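Probable polysaccharide deacetylase pdaA (Bacillus subtilis, PDB 1NY1) deacetylates N-acetylmuramic acid residues in peptidoglycan glycan strands, leading to the muramic delta-lactam of the spore cortex, and is required for germination. Local coordinates at residues D33-G38 and Q160-S165; K43-T48 and A194-H199. All coordinates share one frame; numbering follows the deposited sequence.

Contact 1 of 2, residues D33-G38 and Q160-S165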
loop_
_atom_site.group_PDB
_atom_site.type_symbol
_atom_site.label_atom_id
_atom_site.label_comp_id
_atom_site.label_asym_id
_atom_site.label_seq_id
_atom_site.Cartn_x
_atom_site.Cartn_y
_atom_site.Cartn_z
ATOM N N ASP A 33 1.904 -7.066 -15.052
ATOM C CA ASP A 33 2.292 -5.702 -14.691
ATOM C C ASP A 33 2.280 -5.366 -13.202
ATOM O O ASP A 33 2.413 -4.198 -12.838
ATOM C CB ASP A 33 1.407 -4.688 -15.421
ATOM C CG ASP A 33 1.552 -4.767 -16.924
ATOM O OD1 ASP A 33 2.706 -4.762 -17.409
ATOM O OD2 ASP A 33 0.515 -4.826 -17.618
ATOM N N ALA A 34 2.118 -6.365 -12.343
ATOM C CA ALA A 34 2.111 -6.110 -10.906
ATOM C C ALA A 34 3.551 -5.863 -10.464
ATOM O O ALA A 34 4.485 -6.308 -11.126
ATOM C CB ALA A 34 1.528 -7.304 -10.163
ATOM N N PHE A 35 3.742 -5.152 -9.357
ATOM C CA PHE A 35 5.098 -4.886 -8.881
ATOM C C PHE A 35 5.162 -4.754 -7.370
ATOM O O PHE A 35 4.135 -4.600 -6.708
ATOM C CB PHE A 35 5.650 -3.613 -9.538
ATOM C CG PHE A 35 4.780 -2.407 -9.345
ATOM C CD1 PHE A 35 4.847 -1.658 -8.172
ATOM C CD2 PHE A 35 3.861 -2.040 -10.321
ATOM C CE1 PHE A 35 4.009 -0.563 -7.974
ATOM C CE2 PHE A 35 3.017 -0.948 -10.135
ATOM C CZ PHE A 35 3.091 -0.208 -8.957
ATOM N N TYR A 36 6.372 -4.830 -6.825
ATOM C CA TYR A 36 6.559 -4.695 -5.383
ATOM C C TYR A 36 7.709 -3.750 -5.077
ATOM O O TYR A 36 7.997 -3.460 -3.918
ATOM C CB TYR A 36 6.815 -6.053 -4.732
ATOM C CG TYR A 36 8.000 -6.836 -5.262
ATOM C CD1 TYR A 36 7.888 -7.607 -6.415
ATOM C CD2 TYR A 36 9.199 -6.880 -4.552
ATOM C CE1 TYR A 36 8.937 -8.419 -6.846
ATOM C CE2 TYR A 36 10.260 -7.689 -4.972
ATOM C CZ TYR A 36 10.118 -8.458 -6.113
ATOM O OH TYR A 36 11.138 -9.292 -6.504
ATOM N N LEU A 37 8.351 -3.265 -6.135
ATOM C CA LEU A 37 9.455 -2.325 -6.017
ATOM C C LEU A 37 9.316 -1.225 -7.059
ATOM O O LEU A 37 8.693 -1.420 -8.104
ATOM C CB LEU A 37 10.796 -3.035 -6.229
ATOM C CG LEU A 37 11.324 -3.940 -5.114
ATOM C CD1 LEU A 37 12.427 -4.834 -5.662
ATOM C CD2 LEU A 37 11.837 -3.092 -3.957
ATOM N N GLY A 38 9.912 -0.073 -6.761
ATOM C CA GLY A 38 9.895 1.052 -7.676
ATOM C C GLY A 38 11.261 1.103 -8.336
ATOM O O GLY A 38 11.833 0.057 -8.646
ATOM N N GLN A 160 -4.106 -2.115 -11.412
ATOM C CA GLN A 160 -2.680 -2.327 -11.291
ATOM C C GLN A 160 -2.529 -2.880 -9.877
ATOM O O GLN A 160 -2.918 -2.220 -8.915
ATOM C CB GLN A 160 -1.949 -0.992 -11.401
ATOM C CG GLN A 160 -0.465 -1.130 -11.575
ATOM C CD GLN A 160 -0.097 -1.545 -12.979
ATOM O OE1 GLN A 160 0.994 -2.051 -13.217
ATOM N NE2 GLN A 160 -1.007 -1.321 -13.923
ATOM N N THR A 161 -1.995 -4.089 -9.746
ATOM C CA THR A 161 -1.826 -4.675 -8.422
ATOM C C THR A 161 -0.501 -4.231 -7.820
ATOM O O THR A 161 0.554 -4.378 -8.436
ATOM C CB THR A 161 -1.907 -6.215 -8.483
ATOM O OG1 THR A 161 -3.234 -6.596 -8.863
ATOM C CG2 THR A 161 -1.584 -6.833 -7.123
ATOM N N VAL A 162 -0.570 -3.682 -6.611
ATOM C CA VAL A 162 0.605 -3.171 -5.922
ATOM C C VAL A 162 0.928 -3.971 -4.663
ATOM O O VAL A 162 0.126 -4.024 -3.728
ATOM C CB VAL A 162 0.387 -1.688 -5.521
ATOM C CG1 VAL A 162 1.645 -1.121 -4.890
ATOM C CG2 VAL A 162 -0.028 -0.871 -6.739
ATOM N N PHE A 163 2.096 -4.607 -4.647
ATOM C CA PHE A 163 2.515 -5.368 -3.479
ATOM C C PHE A 163 3.428 -4.489 -2.636
ATOM O O PHE A 163 3.213 -3.279 -2.556
ATOM C CB PHE A 163 3.216 -6.658 -3.911
ATOM C CG PHE A 163 2.285 -7.658 -4.532
ATOM C CD1 PHE A 163 1.292 -8.257 -3.769
ATOM C CD2 PHE A 163 2.366 -7.962 -5.883
ATOM C CE1 PHE A 163 0.386 -9.148 -4.344
ATOM C CE2 PHE A 163 1.466 -8.850 -6.469
ATOM C CZ PHE A 163 0.477 -9.442 -5.699
ATOM N N TRP A 164 4.441 -5.072 -2.004
ATOM C CA TRP A 164 5.335 -4.274 -1.175
ATOM C C TRP A 164 6.678 -4.949 -0.974
ATOM O O TRP A 164 6.840 -6.138 -1.266
ATOM C CB TRP A 164 4.680 -3.983 0.185
ATOM C CG TRP A 164 4.341 -5.208 0.985
ATOM C CD1 TRP A 164 5.111 -5.808 1.942
ATOM C CD2 TRP A 164 3.159 -6.010 0.858
ATOM N NE1 TRP A 164 4.479 -6.940 2.419
ATOM C CE2 TRP A 164 3.281 -7.087 1.769
ATOM C CE3 TRP A 164 2.007 -5.924 0.061
ATOM C CZ2 TRP A 164 2.296 -8.072 1.902
ATOM C CZ3 TRP A 164 1.025 -6.904 0.193
ATOM C CH2 TRP A 164 1.179 -7.965 1.107
ATOM N N SER A 165 7.647 -4.177 -0.487
ATOM C CA SER A 165 8.990 -4.696 -0.247
ATOM C C SER A 165 9.407 -4.500 1.215
ATOM O O SER A 165 10.446 -5.006 1.636
ATOM C CB SER A 165 9.995 -4.006 -1.171
ATOM O OG SER A 165 10.201 -2.665 -0.771
#
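Phe35 holds CG in the crowded position between its backbone N and carbonyl carbon (chi1 55°), and this folds the ring back over residues 160-162 although its CB points away from them. Val162, with CG1 anti to the backbone N (chi1 -176°), answers with both methyls: CG1 reaches CE1 of the Phe35 ring and CG2 lies 3.9 Å from its CZ. Thr161 O sits over one face of that ring, and CG of Gln160 comes obliquely to CE2. The backbones of Phe35 and Val162 make a single bridge. Phe163 N gives a nearly straight bond of 2.9 Å to Phe35 O, while the bond from Phe35 N to Thr161 O, at 3.4 Å, is weak. Further along, CB of Tyr36 rests 3.7 Å from CB of Phe163, whose CE2 meets the methyl of Ala34. Tyr36 carries its hydroxyl off to Asn26. Leu37 CD2 presses on Ser165 CB at 3.5 Å, a tight fit. Asp33 ends helix 23-31 as the C-prime residue of a Schellman motif, so the contact ties the chain leaving that helix to segment 160-165. With one good and one weak backbone bond, the pairing probably owes much of its hold to buried apolar groups.

Contact 2 of 2, residues K43-T48 and A194-H199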
loop_
_atom_site.group_PDB
_atom_site.type_symbol
_atom_site.label_atom_id
_atom_site.label_comp_id
_atom_site.label_asym_id
_atom_site.label_seq_id
_atom_site.Cartn_x
_atom_site.Cartn_y
_atom_site.Cartn_z
ATOM N N LYS A 43 17.860 6.408 -4.641
ATOM C CA LYS A 43 17.434 6.327 -3.241
ATOM C C LYS A 43 16.057 6.950 -3.059
ATOM O O LYS A 43 15.918 8.077 -2.579
ATOM C CB LYS A 43 18.452 7.025 -2.326
ATOM C CG LYS A 43 19.808 6.331 -2.286
ATOM C CD LYS A 43 20.833 7.071 -1.423
ATOM C CE LYS A 43 20.723 6.712 0.054
ATOM N NZ LYS A 43 21.865 7.282 0.834
ATOM N N THR A 44 15.046 6.184 -3.446
ATOM C CA THR A 44 13.662 6.609 -3.371
ATOM C C THR A 44 12.832 5.567 -2.638
ATOM O O THR A 44 13.086 4.369 -2.753
ATOM C CB THR A 44 13.079 6.795 -4.784
ATOM O OG1 THR A 44 13.807 7.825 -5.461
ATOM C CG2 THR A 44 11.603 7.167 -4.720
ATOM N N ILE A 45 11.853 6.043 -1.880
ATOM C CA ILE A 45 10.941 5.188 -1.131
ATOM C C ILE A 45 9.519 5.639 -1.456
ATOM O O ILE A 45 9.260 6.833 -1.609
ATOM C CB ILE A 45 11.188 5.310 0.389
ATOM C CG1 ILE A 45 12.517 4.632 0.753
ATOM C CG2 ILE A 45 10.034 4.685 1.170
ATOM C CD1 ILE A 45 13.013 4.959 2.167
ATOM N N TYR A 46 8.612 4.674 -1.582
ATOM C CA TYR A 46 7.206 4.948 -1.886
ATOM C C TYR A 46 6.398 4.466 -0.687
ATOM O O TYR A 46 6.412 3.279 -0.367
ATOM C CB TYR A 46 6.763 4.169 -3.133
ATOM C CG TYR A 46 7.721 4.286 -4.296
ATOM C CD1 TYR A 46 7.568 5.285 -5.258
ATOM C CD2 TYR A 46 8.824 3.435 -4.397
ATOM C CE1 TYR A 46 8.494 5.435 -6.290
ATOM C CE2 TYR A 46 9.754 3.575 -5.419
ATOM C CZ TYR A 46 9.590 4.575 -6.359
ATOM O OH TYR A 46 10.529 4.732 -7.349
ATOM N N LEU A 47 5.701 5.375 -0.021
ATOM C CA LEU A 47 4.909 4.989 1.143
ATOM C C LEU A 47 3.491 4.572 0.767
ATOM O O LEU A 47 2.818 5.265 0.006
ATOM C CB LEU A 47 4.841 6.147 2.147
ATOM C CG LEU A 47 6.174 6.610 2.751
ATOM C CD1 LEU A 47 5.931 7.761 3.718
ATOM C CD2 LEU A 47 6.839 5.444 3.472
ATOM N N THR A 48 3.052 3.427 1.283
ATOM C CA THR A 48 1.688 2.961 1.049
ATOM C C THR A 48 1.145 2.502 2.398
ATOM O O THR A 48 1.905 2.101 3.292
ATOM C CB THR A 48 1.592 1.775 0.038
ATOM O OG1 THR A 48 1.994 0.556 0.673
ATOM C CG2 THR A 48 2.464 2.028 -1.185
ATOM N N ALA A 194 12.252 0.930 -2.422
ATOM C CA ALA A 194 11.357 0.268 -1.478
ATOM C C ALA A 194 9.938 0.800 -1.501
ATOM O O ALA A 194 9.710 2.005 -1.593
ATOM C CB ALA A 194 11.904 0.390 -0.059
ATOM N N ILE A 195 8.986 -0.122 -1.429
ATOM C CA ILE A 195 7.584 0.238 -1.346
ATOM C C ILE A 195 7.219 -0.255 0.049
ATOM O O ILE A 195 7.231 -1.462 0.320
ATOM C CB ILE A 195 6.721 -0.480 -2.410
ATOM C CG1 ILE A 195 7.139 -0.018 -3.815
ATOM C CG2 ILE A 195 5.240 -0.179 -2.162
ATOM C CD1 ILE A 195 6.310 -0.606 -4.957
ATOM N N TYR A 196 6.950 0.691 0.942
ATOM C CA TYR A 196 6.586 0.381 2.317
ATOM C C TYR A 196 5.100 0.137 2.444
ATOM O O TYR A 196 4.291 0.826 1.823
ATOM C CB TYR A 196 6.912 1.538 3.265
ATOM C CG TYR A 196 8.354 1.680 3.668
ATOM C CD1 TYR A 196 8.690 2.172 4.930
ATOM C CD2 TYR A 196 9.379 1.353 2.789
ATOM C CE1 TYR A 196 10.020 2.338 5.307
ATOM C CE2 TYR A 196 10.709 1.513 3.154
ATOM C CZ TYR A 196 11.024 2.002 4.409
ATOM O OH TYR A 196 12.345 2.156 4.764
ATOM N N LEU A 197 4.754 -0.850 3.262
ATOM C CA LEU A 197 3.368 -1.168 3.552
ATOM C C LEU A 197 3.244 -0.873 5.039
ATOM O O LEU A 197 3.847 -1.559 5.869
ATOM C CB LEU A 197 3.065 -2.647 3.289
ATOM C CG LEU A 197 1.612 -3.133 3.388
ATOM C CD1 LEU A 197 1.595 -4.652 3.358
ATOM C CD2 LEU A 197 0.960 -2.650 4.656
ATOM N N LEU A 198 2.471 0.153 5.372
ATOM C CA LEU A 198 2.283 0.545 6.764
ATOM C C LEU A 198 0.812 0.522 7.150
ATOM O O LEU A 198 -0.068 0.551 6.289
ATOM C CB LEU A 198 2.816 1.963 6.991
ATOM C CG LEU A 198 4.279 2.242 6.661
ATOM C CD1 LEU A 198 4.574 3.720 6.855
ATOM C CD2 LEU A 198 5.169 1.390 7.550
ATOM N N HIS A 199 0.561 0.456 8.452
ATOM C CA HIS A 199 -0.791 0.491 8.998
ATOM C C HIS A 199 -0.790 1.743 9.860
ATOM O O HIS A 199 0.276 2.273 10.171
ATOM C CB HIS A 199 -1.069 -0.760 9.836
ATOM C CG HIS A 199 -1.046 -2.019 9.029
ATOM N ND1 HIS A 199 -2.102 -2.403 8.231
ATOM C CD2 HIS A 199 -0.051 -2.904 8.790
ATOM C CE1 HIS A 199 -1.756 -3.468 7.529
ATOM N NE2 HIS A 199 -0.516 -3.792 7.848
#
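Tyr196 O takes two bonds from Thr48: the hydroxyl OG1 donates at 2.6 Å, and the backbone N comes in at 2.9 Å, its N-H bent to 134°. Thr48 OG1 lies between its own backbone N and carbonyl carbon (chi1 77°), which carries the hydroxyl across to the neighbouring strand; the hydroxyl is also bonded to Arg140. An alanine here would probably deprive Tyr196 O of its short hydroxyl bond, leaving the bent one from the backbone N, cost Arg140 a partner, and open a gap beside CG2 of Ile195. Three more backbone bonds, all of 2.9 Å, complete the pairing: Tyr46 N to Ala194 O, Tyr196 N to Tyr46 O, and Leu198 N to Thr48 O. The carbonyl of Ala194 also lies at the edge of the Tyr46 ring, 3.3 Å from CD2.

These are neighbouring parallel strands of the distorted beta/alpha barrel of the polysaccharide deacetylase (NodB homology) family, with strand 44-51 running on to Asp50, the probable proton acceptor, and strand 194-198 leading into His199, the probable proton donor. Asp170, thought to raise the pKa of that histidine, accepts a bond from His199 N.

On the face bearing Ile45, Leu47 and Tyr196, CG2 of Ile45 lies over one side of the Tyr196 ring in a CH-pi contact, 4.1 Å from the centroid. Leu47 runs alongside Tyr196, its CD2 3.9 Å from CB. On the face of Tyr46, Ile195 and Thr48, CG1 of Ile195 approaches CD2 of the Tyr46 ring obliquely, and its CG2 meets CG2 of Thr48 at 3.7 Å. Helix 205-219 covers Ile45 and Leu47, while Leu229 and Ile226 of helix 226-234 pack against the face of Tyr46.

Contacts 1 and 2 have centres about 11 Å apart and meet directly, their segments alternating along the chain. The Trp164-Ser165 end of segment 160-165 lies against strand 194-198: Ser165 N lies 2.9 Å from Ile195 O, probably a hydrogen bond, and Ser165 OG accepts from Ile195 N. The indole of Trp164 packs on Leu197, and Gly38 CA touches CE2 of Tyr46 at 3.4 Å. Contact 1 thus borders contact 2 near the active site. The Trp164 side chain is about 6 Å from that of Asp50 and about 7 Å from that of metal-binding His101, while the Leu197 side chain is about 4 Å from that of Asp50.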